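Local coordinates for protein endonuclease NucS (Pyrococcus abyssi, PDB 2VLD) that cleaves the 3' and 5' single-stranded ends of branched DNA and binds single-stranded DNA, working as a homodimer that interacts with PCNA, at residues Pro78-Thr83 with Ser88-Arg93; Ile53-Ile56 with Phe62-His65; Lys16-Leu21 with Tyr108-Phe113. The protein carries 2 engineered substitutions. All blocks are in the same frame, centred on the assembly; numbering follows the deposited sequence.

Overall arrangement
From the N terminus, the helix holding Lys16-Leu21 comes first, and its partner strand Tyr108-Phe113 follows after 86 residues, so contact 3 closes the longest loop. Nested inside it, contact 2 closes first as the hairpin Ile53-Ile56 with Phe62-His65, and contact 1 follows in series as the hairpin Pro78-Thr83 with Ser88-Arg93. Contacts 1 and 2 have centres about 12 Å apart and touch, Ile90 CG2 lying 3.4 Å from Phe62 CG. Contact 3 touches neither; its centre is about 13 Å from that of contact 2 and about 17 Å from that of contact 1. All three reach the same curled antiparallel sheet of the N-terminal region, to which contact 3 adds the helix.

Contact 1: Pro78-Thr83 with Ser88-Arg93; sequences PGSKVT and SMISIR. Engineered in segment 88-93: Met89 (natural residue Ile).
Val82 and Ile90 form the close-packed side of this hairpin, as a non-hydrogen-bonded antiparallel pair. Their side chains cross obliquely, and Val82 CG2 comes to 3.5 Å from Ile90 CD1. With CG1 anti to the backbone N (chi1 -171°), the longer branch of Ile90 is directed to strand 81-83, where CD1 meets the Val82 methyl. Ile90 also touches Leu100 and Gln76 of strands 98-104 and 74-76. Ser80 lies near the end of this face, where OG sits 3.7 Å from Ile92 CB but spends its hydrogen bond on Pro77 O. The other face is looser. Lys81 carries its amine away from the hairpin, where Glu23 offers a weak, long ion pair. Met89, an engineered selenomethionine bent at both outer torsions, meets Thr83 with SE 3.7 Å from CG2. Between the two faces run four backbone bonds in two reciprocal pairs. Lys81 N to Ser91 O spans 3.1 Å and is nearly straight. Thr83 N to Met89 O, at 3.0 Å, is bent to 137°. CA-H...O contacts add to the pairing, among them Ile90 CA to Lys81 O at 3.2 Å. Strand axes 4.8 Å apart at 155°, joined by a short connection, define an antiparallel beta hairpin, here one belonging to the PH-like N-terminal domain of NucS.

Contact 2: Ile53-Ile56 with Phe62-His65; sequences IIII and FLIH
Ile53 and His65 open the ladder of backbone bonds with a reciprocal pair: Ile53 N to His65 O and His65 N to Ile53 O both measure 2.7 Å, the latter nearly straight. Ile55 and Leu63 repeat the exchange, with Ile55 N at 2.9 Å from Leu63 O; the return bond from Leu63 N is more bent, at 146°. In the non-hydrogen-bonded pairs CA-H...O contacts fill in, such as Ile54 CA to Leu63 O at 3.2 Å. With strand axes 4.7 Å apart at 169°, this is an almost exactly antiparallel hairpin within the PH-like domain. Apolar contacts gather on the face of Ile54, Ile56, Phe62 and Ile64. The Phe62 ring carbons meet both isoleucines of strand 53-56: CZ lies 3.7 Å from Ile54 CG2, and CE2 lies 3.6 Å from Ile56 CG1. Both approaches are oblique to the ring, while Ile64 CD1 lies in its plane at the edge. Phe62 CG stands anti to the backbone N (chi1 -168°), which swings the ring across to strand 53-56. Leu100 and Val102 pack against this face. Ile55 and Leu63 meet more loosely on the opposite face, CB to CD1 at 4.3 Å. That side belongs to the dimer interface, where Ile55 packs on Ile55 of the second subunit. The polar end of His65 turns elsewhere, NE2 bonding to Arg70 O.

Contact 3: Lys16-Leu21 with Tyr108-Phe113; sequences KELLDL and YSLVVF
Leu18 holds CG anti to its carbonyl carbon (chi1 -68°), while Leu110 has CG opposite the backbone N (chi1 -175°); these settings lay the two side chains alongside each other, pointing in opposite directions. Leu18 CD1 is 3.7 Å from Leu110 CD2, and Leu18 CB is 3.8 Å from that methyl. Both branches of Leu110 take part, since its CD1 stands 4.0 Å from Leu18 CD1. Leu18 turns its other branch to Val112, CD2 to CG2 at 4.1 Å, and the same Val112 methyl lies 3.9 Å from the backbone oxygen Leu18 O. All three residues are buried, and carbon atoms alone make the side-chain contact, with Leu18 O the one polar atom touched. Leu110 also packs on Ile15, Val29 and Ile31, so an alanine here would probably open a gap beneath the helix and deprive the Leu18 methyl of its close neighbour. On the reverse side of the strand, Val111 and Phe113 face the second subunit, Phe113 stacking edge-to-face with Phe32 of that chain. Alternate residues thus serve helix and dimer partner: helix 12-25 packs by its apolar side on the antiparallel sheet, Leu18 facing the strand while Glu17 and Asp20 are exposed.

Contact 1: Pro78-Thr83 with Ser88-Arg93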
loop_
_atom_site.group_PDB
_atom_site.type_symbol
_atom_site.label_atom_id
_atom_site.label_comp_id
_atom_site.label_asym_id
_atom_site.label_seq_id
_atom_site.Cartn_x
_atom_site.Cartn_y
_atom_site.Cartn_z
ATOM N N PRO A 78 -6.260 -5.153 10.212
ATOM C CA PRO A 78 -6.504 -6.599 10.331
ATOM C C PRO A 78 -7.730 -6.870 11.205
ATOM O O PRO A 78 -7.927 -6.210 12.217
ATOM C CB PRO A 78 -5.243 -7.116 11.033
ATOM C CG PRO A 78 -4.188 -6.127 10.687
ATOM C CD PRO A 78 -4.861 -4.798 10.541
ATOM N N GLY A 79 -8.568 -7.794 10.768
ATOM C CA GLY A 79 -9.711 -8.216 11.559
ATOM C C GLY A 79 -11.035 -7.696 11.035
ATOM O O GLY A 79 -12.080 -7.892 11.673
ATOM N N SER A 80 -10.994 -7.044 9.880
ATOM C CA SER A 80 -12.185 -6.531 9.220
ATOM C C SER A 80 -12.653 -7.577 8.227
ATOM O O SER A 80 -11.838 -8.254 7.614
ATOM C CB SER A 80 -11.867 -5.226 8.473
ATOM O OG SER A 80 -11.120 -4.313 9.250
ATOM N N LYS A 81 -13.965 -7.689 8.052
ATOM C CA LYS A 81 -14.568 -8.783 7.273
ATOM C C LYS A 81 -14.929 -8.313 5.857
ATOM O O LYS A 81 -15.414 -7.198 5.678
ATOM C CB LYS A 81 -15.771 -9.368 8.041
ATOM C CG LYS A 81 -16.664 -10.362 7.285
ATOM C CD LYS A 81 -15.983 -11.700 6.997
ATOM C CE LYS A 81 -16.808 -12.527 6.013
ATOM N NZ LYS A 81 -16.127 -13.801 5.638
ATOM N N VAL A 82 -14.680 -9.172 4.868
ATOM C CA VAL A 82 -14.853 -8.829 3.457
ATOM C C VAL A 82 -16.080 -9.487 2.829
ATOM O O VAL A 82 -16.371 -10.655 3.092
ATOM C CB VAL A 82 -13.606 -9.197 2.626
ATOM C CG1 VAL A 82 -13.665 -8.535 1.257
ATOM C CG2 VAL A 82 -12.331 -8.765 3.340
ATOM N N THR A 83 -16.766 -8.734 1.972
ATOM C CA THR A 83 -18.060 -9.105 1.420
ATOM C C THR A 83 -18.161 -8.620 -0.022
ATOM O O THR A 83 -17.614 -7.573 -0.345
ATOM C CB THR A 83 -19.175 -8.485 2.296
ATOM O OG1 THR A 83 -19.542 -9.418 3.313
ATOM C CG2 THR A 83 -20.410 -8.129 1.498
ATOM N N SER A 88 -17.052 -4.408 -3.223
ATOM C CA SER A 88 -16.344 -5.054 -2.133
ATOM C C SER A 88 -16.539 -4.143 -0.930
ATOM O O SER A 88 -16.315 -2.930 -1.029
ATOM C CB SER A 88 -14.865 -5.250 -2.459
ATOM O OG SER A 88 -14.711 -6.090 -3.586
HETATM N N MSE A 89 -17.005 -4.717 0.178
HETATM C CA MSE A 89 -17.092 -4.003 1.439
HETATM C C MSE A 89 -16.179 -4.632 2.470
HETATM O O MSE A 89 -16.071 -5.855 2.571
HETATM C CB MSE A 89 -18.511 -4.016 2.012
HETATM C CG MSE A 89 -19.591 -3.346 1.185
HETATM SE SE MSE A 89 -20.933 -4.630 0.563
HETATM C CE MSE A 89 -22.308 -4.564 1.973
ATOM N N ILE A 90 -15.536 -3.786 3.255
ATOM C CA ILE A 90 -14.867 -4.251 4.448
ATOM C C ILE A 90 -15.483 -3.517 5.627
ATOM O O ILE A 90 -15.470 -2.281 5.681
ATOM C CB ILE A 90 -13.299 -4.171 4.325
ATOM C CG1 ILE A 90 -12.614 -4.869 5.498
ATOM C CG2 ILE A 90 -12.813 -2.776 4.233
ATOM C CD1 ILE A 90 -11.455 -5.831 5.071
ATOM N N SER A 91 -16.094 -4.289 6.518
ATOM C CA SER A 91 -16.729 -3.747 7.703
ATOM C C SER A 91 -15.974 -4.198 8.930
ATOM O O SER A 91 -15.683 -5.386 9.103
ATOM C CB SER A 91 -18.191 -4.200 7.826
ATOM O OG SER A 91 -18.899 -3.980 6.627
ATOM N N ILE A 92 -15.646 -3.234 9.775
ATOM C CA ILE A 92 -15.208 -3.520 11.119
ATOM C C ILE A 92 -16.358 -3.058 12.017
ATOM O O ILE A 92 -16.595 -1.872 12.201
ATOM C CB ILE A 92 -13.744 -2.944 11.448
ATOM C CG1 ILE A 92 -13.206 -3.474 12.789
ATOM C CG2 ILE A 92 -13.666 -1.419 11.391
ATOM C CD1 ILE A 92 -11.661 -3.640 12.897
ATOM N N ARG A 93 -17.144 -4.002 12.499
ATOM C CA ARG A 93 -18.040 -3.683 13.600
ATOM C C ARG A 93 -17.362 -4.107 14.875
ATOM O O ARG A 93 -18.011 -4.601 15.804
ATOM C CB ARG A 93 -19.426 -4.315 13.464
ATOM C CG ARG A 93 -19.510 -5.582 12.655
ATOM C CD ARG A 93 -20.957 -5.771 12.345
ATOM N NE ARG A 93 -21.237 -6.255 11.002
ATOM C CZ ARG A 93 -22.262 -5.826 10.270
ATOM N NH1 ARG A 93 -23.075 -4.886 10.746
ATOM N NH2 ARG A 93 -22.467 -6.315 9.054
#

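Contact 2: Ile53-Ile56 with Phe62-His65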
loop_
_atom_site.group_PDB
_atom_site.type_symbol
_atom_site.label_atom_id
_atom_site.label_comp_id
_atom_site.label_asym_id
_atom_site.label_seq_id
_atom_site.Cartn_x
_atom_site.Cartn_y
_atom_site.Cartn_z
ATOM N N ILE A 53 -6.035 1.060 -6.875
ATOM C CA ILE A 53 -5.513 -0.272 -6.602
ATOM C C ILE A 53 -5.984 -0.657 -5.209
ATOM O O ILE A 53 -5.831 0.128 -4.268
ATOM C CB ILE A 53 -3.977 -0.303 -6.609
ATOM C CG1 ILE A 53 -3.440 0.280 -7.917
ATOM C CG2 ILE A 53 -3.494 -1.717 -6.437
ATOM C CD1 ILE A 53 -1.932 0.307 -8.014
ATOM N N ILE A 54 -6.549 -1.851 -5.084
ATOM C CA ILE A 54 -7.194 -2.275 -3.858
ATOM C C ILE A 54 -6.553 -3.581 -3.401
ATOM O O ILE A 54 -6.541 -4.569 -4.161
ATOM C CB ILE A 54 -8.714 -2.506 -4.081
ATOM C CG1 ILE A 54 -9.435 -1.194 -4.399
ATOM C CG2 ILE A 54 -9.353 -3.143 -2.858
ATOM C CD1 ILE A 54 -9.719 -0.986 -5.854
ATOM N N ILE A 55 -6.052 -3.599 -2.164
ATOM C CA ILE A 55 -5.296 -4.730 -1.643
ATOM C C ILE A 55 -6.032 -5.344 -0.452
ATOM O O ILE A 55 -6.365 -4.652 0.507
ATOM C CB ILE A 55 -3.852 -4.301 -1.276
ATOM C CG1 ILE A 55 -3.107 -3.856 -2.536
ATOM C CG2 ILE A 55 -3.090 -5.432 -0.625
ATOM C CD1 ILE A 55 -1.759 -3.200 -2.292
ATOM N N ILE A 56 -6.310 -6.637 -0.533
ATOM C CA ILE A 56 -7.036 -7.317 0.514
ATOM C C ILE A 56 -6.135 -8.436 1.006
ATOM O O ILE A 56 -5.769 -9.344 0.253
ATOM C CB ILE A 56 -8.385 -7.905 0.004
ATOM C CG1 ILE A 56 -9.210 -6.832 -0.727
ATOM C CG2 ILE A 56 -9.169 -8.527 1.151
ATOM C CD1 ILE A 56 -10.389 -7.387 -1.529
ATOM N N PHE A 62 -7.136 -4.064 4.474
ATOM C CA PHE A 62 -7.785 -3.634 3.248
ATOM C C PHE A 62 -7.230 -2.248 2.941
ATOM O O PHE A 62 -7.246 -1.394 3.832
ATOM C CB PHE A 62 -9.289 -3.550 3.509
ATOM C CG PHE A 62 -10.114 -3.407 2.276
ATOM C CD1 PHE A 62 -10.332 -2.157 1.701
ATOM C CD2 PHE A 62 -10.717 -4.516 1.703
ATOM C CE1 PHE A 62 -11.122 -2.025 0.540
ATOM C CE2 PHE A 62 -11.502 -4.399 0.549
ATOM C CZ PHE A 62 -11.700 -3.150 -0.034
ATOM N N LEU A 63 -6.713 -2.027 1.729
ATOM C CA LEU A 63 -6.046 -0.785 1.407
ATOM C C LEU A 63 -6.497 -0.302 0.051
ATOM O O LEU A 63 -6.622 -1.100 -0.886
ATOM C CB LEU A 63 -4.512 -0.959 1.340
ATOM C CG LEU A 63 -3.859 -1.783 2.444
ATOM C CD1 LEU A 63 -2.430 -2.079 2.083
ATOM C CD2 LEU A 63 -3.924 -0.969 3.676
ATOM N N ILE A 64 -6.719 0.996 -0.066
ATOM C CA ILE A 64 -7.131 1.563 -1.324
ATOM C C ILE A 64 -6.126 2.642 -1.742
ATOM O O ILE A 64 -5.918 3.655 -1.037
ATOM C CB ILE A 64 -8.553 2.146 -1.222
ATOM C CG1 ILE A 64 -9.568 1.046 -0.912
ATOM C CG2 ILE A 64 -8.955 2.865 -2.505
ATOM C CD1 ILE A 64 -10.960 1.605 -0.641
ATOM N N HIS A 65 -5.476 2.413 -2.871
ATOM C CA HIS A 65 -4.468 3.361 -3.341
ATOM C C HIS A 65 -4.936 3.985 -4.607
ATOM O O HIS A 65 -5.465 3.296 -5.485
ATOM C CB HIS A 65 -3.108 2.688 -3.593
ATOM C CG HIS A 65 -2.204 2.724 -2.411
ATOM N ND1 HIS A 65 -2.111 1.680 -1.508
ATOM C CD2 HIS A 65 -1.366 3.689 -1.965
ATOM C CE1 HIS A 65 -1.251 1.998 -0.555
ATOM N NE2 HIS A 65 -0.796 3.217 -0.803
#

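Contact 3: Lys16-Leu21 with Tyr108-Phe113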
loop_
_atom_site.group_PDB
_atom_site.type_symbol
_atom_site.label_atom_id
_atom_site.label_comp_id
_atom_site.label_asym_id
_atom_site.label_seq_id
_atom_site.Cartn_x
_atom_site.Cartn_y
_atom_site.Cartn_z
ATOM N N LYS A 16 -16.085 -13.344 -7.343
ATOM C CA LYS A 16 -16.483 -14.181 -6.213
ATOM C C LYS A 16 -15.657 -15.467 -6.156
ATOM O O LYS A 16 -15.206 -15.859 -5.084
ATOM C CB LYS A 16 -17.993 -14.482 -6.225
ATOM C CG LYS A 16 -18.498 -15.251 -4.980
ATOM C CD LYS A 16 -20.032 -15.418 -4.916
ATOM C CE LYS A 16 -20.706 -14.366 -4.016
ATOM N NZ LYS A 16 -21.341 -13.233 -4.764
ATOM N N GLU A 17 -15.446 -16.108 -7.306
ATOM C CA GLU A 17 -14.595 -17.296 -7.372
ATOM C C GLU A 17 -13.214 -16.971 -6.826
ATOM O O GLU A 17 -12.676 -17.696 -5.989
ATOM C CB GLU A 17 -14.477 -17.820 -8.811
ATOM C CG GLU A 17 -15.576 -18.789 -9.230
ATOM C CD GLU A 17 -15.326 -19.422 -10.593
ATOM O OE1 GLU A 17 -14.153 -19.780 -10.883
ATOM O OE2 GLU A 17 -16.309 -19.575 -11.368
ATOM N N LEU A 18 -12.666 -15.857 -7.294
ATOM C CA LEU A 18 -11.310 -15.453 -6.961
ATOM C C LEU A 18 -11.134 -15.025 -5.502
ATOM O O LEU A 18 -10.116 -15.330 -4.888
ATOM C CB LEU A 18 -10.831 -14.369 -7.931
ATOM C CG LEU A 18 -10.623 -14.862 -9.371
ATOM C CD1 LEU A 18 -10.468 -13.705 -10.341
ATOM C CD2 LEU A 18 -9.436 -15.806 -9.481
ATOM N N LEU A 19 -12.127 -14.337 -4.949
ATOM C CA LEU A 19 -12.091 -13.952 -3.542
ATOM C C LEU A 19 -12.108 -15.182 -2.642
ATOM O O LEU A 19 -11.287 -15.295 -1.728
ATOM C CB LEU A 19 -13.247 -13.014 -3.187
ATOM C CG LEU A 19 -13.393 -11.660 -3.898
ATOM C CD1 LEU A 19 -14.521 -10.876 -3.264
ATOM C CD2 LEU A 19 -12.112 -10.835 -3.887
ATOM N N ASP A 20 -13.041 -16.098 -2.916
ATOM C CA ASP A 20 -13.143 -17.382 -2.204
ATOM C C ASP A 20 -11.867 -18.194 -2.377
ATOM O O ASP A 20 -11.356 -18.768 -1.418
ATOM C CB ASP A 20 -14.346 -18.201 -2.704
ATOM C CG ASP A 20 -15.692 -17.554 -2.378
ATOM O OD1 ASP A 20 -15.724 -16.366 -1.978
ATOM O OD2 ASP A 20 -16.727 -18.243 -2.536
ATOM N N LEU A 21 -11.360 -18.233 -3.606
ATOM C CA LEU A 21 -10.104 -18.896 -3.893
ATOM C C LEU A 21 -9.044 -18.337 -2.949
ATOM O O LEU A 21 -8.312 -19.087 -2.303
ATOM C CB LEU A 21 -9.704 -18.659 -5.351
ATOM C CG LEU A 21 -8.945 -19.738 -6.134
ATOM C CD1 LEU A 21 -8.653 -19.235 -7.539
ATOM C CD2 LEU A 21 -7.649 -20.155 -5.454
ATOM N N TYR A 108 -10.509 -3.647 -14.236
ATOM C CA TYR A 108 -9.506 -3.869 -15.274
ATOM C C TYR A 108 -8.790 -5.196 -15.096
ATOM O O TYR A 108 -8.400 -5.829 -16.069
ATOM C CB TYR A 108 -8.476 -2.750 -15.298
ATOM C CG TYR A 108 -9.047 -1.370 -15.521
ATOM C CD1 TYR A 108 -8.938 -0.392 -14.533
ATOM C CD2 TYR A 108 -9.679 -1.030 -16.720
ATOM C CE1 TYR A 108 -9.436 0.886 -14.731
ATOM C CE2 TYR A 108 -10.185 0.248 -16.924
ATOM C CZ TYR A 108 -10.063 1.196 -15.921
ATOM O OH TYR A 108 -10.553 2.465 -16.093
ATOM N N SER A 109 -8.612 -5.610 -13.851
ATOM C CA SER A 109 -7.932 -6.864 -13.553
ATOM C C SER A 109 -7.946 -7.166 -12.073
ATOM O O SER A 109 -7.978 -6.263 -11.243
ATOM C CB SER A 109 -6.476 -6.842 -14.031
ATOM O OG SER A 109 -5.759 -7.935 -13.480
ATOM N N LEU A 110 -7.900 -8.451 -11.768
ATOM C CA LEU A 110 -7.784 -8.929 -10.415
ATOM C C LEU A 110 -6.625 -9.915 -10.387
ATOM O O LEU A 110 -6.467 -10.721 -11.297
ATOM C CB LEU A 110 -9.095 -9.595 -9.987
ATOM C CG LEU A 110 -9.276 -10.092 -8.550
ATOM C CD1 LEU A 110 -10.750 -10.304 -8.236
ATOM C CD2 LEU A 110 -8.485 -11.376 -8.305
ATOM N N VAL A 111 -5.813 -9.837 -9.341
ATOM C CA VAL A 111 -4.676 -10.734 -9.163
ATOM C C VAL A 111 -4.704 -11.367 -7.766
ATOM O O VAL A 111 -4.760 -10.657 -6.746
ATOM C CB VAL A 111 -3.343 -9.978 -9.336
ATOM C CG1 VAL A 111 -2.170 -10.888 -9.021
ATOM C CG2 VAL A 111 -3.220 -9.396 -10.741
ATOM N N VAL A 112 -4.677 -12.695 -7.721
ATOM C CA VAL A 112 -4.518 -13.411 -6.459
ATOM C C VAL A 112 -3.047 -13.757 -6.351
ATOM O O VAL A 112 -2.435 -14.199 -7.322
ATOM C CB VAL A 112 -5.362 -14.709 -6.394
ATOM C CG1 VAL A 112 -5.219 -15.395 -5.039
ATOM C CG2 VAL A 112 -6.822 -14.410 -6.677
ATOM N N PHE A 113 -2.482 -13.534 -5.171
ATOM C CA PHE A 113 -1.068 -13.768 -4.942
ATOM C C PHE A 113 -0.900 -14.625 -3.704
ATOM O O PHE A 113 -0.976 -14.140 -2.584
ATOM C CB PHE A 113 -0.331 -12.439 -4.814
ATOM C CG PHE A 113 1.133 -12.575 -4.534
ATOM C CD1 PHE A 113 1.853 -13.686 -4.969
ATOM C CD2 PHE A 113 1.812 -11.562 -3.859
ATOM C CE1 PHE A 113 3.229 -13.796 -4.707
ATOM C CE2 PHE A 113 3.192 -11.657 -3.604
ATOM C CZ PHE A 113 3.896 -12.774 -4.030
#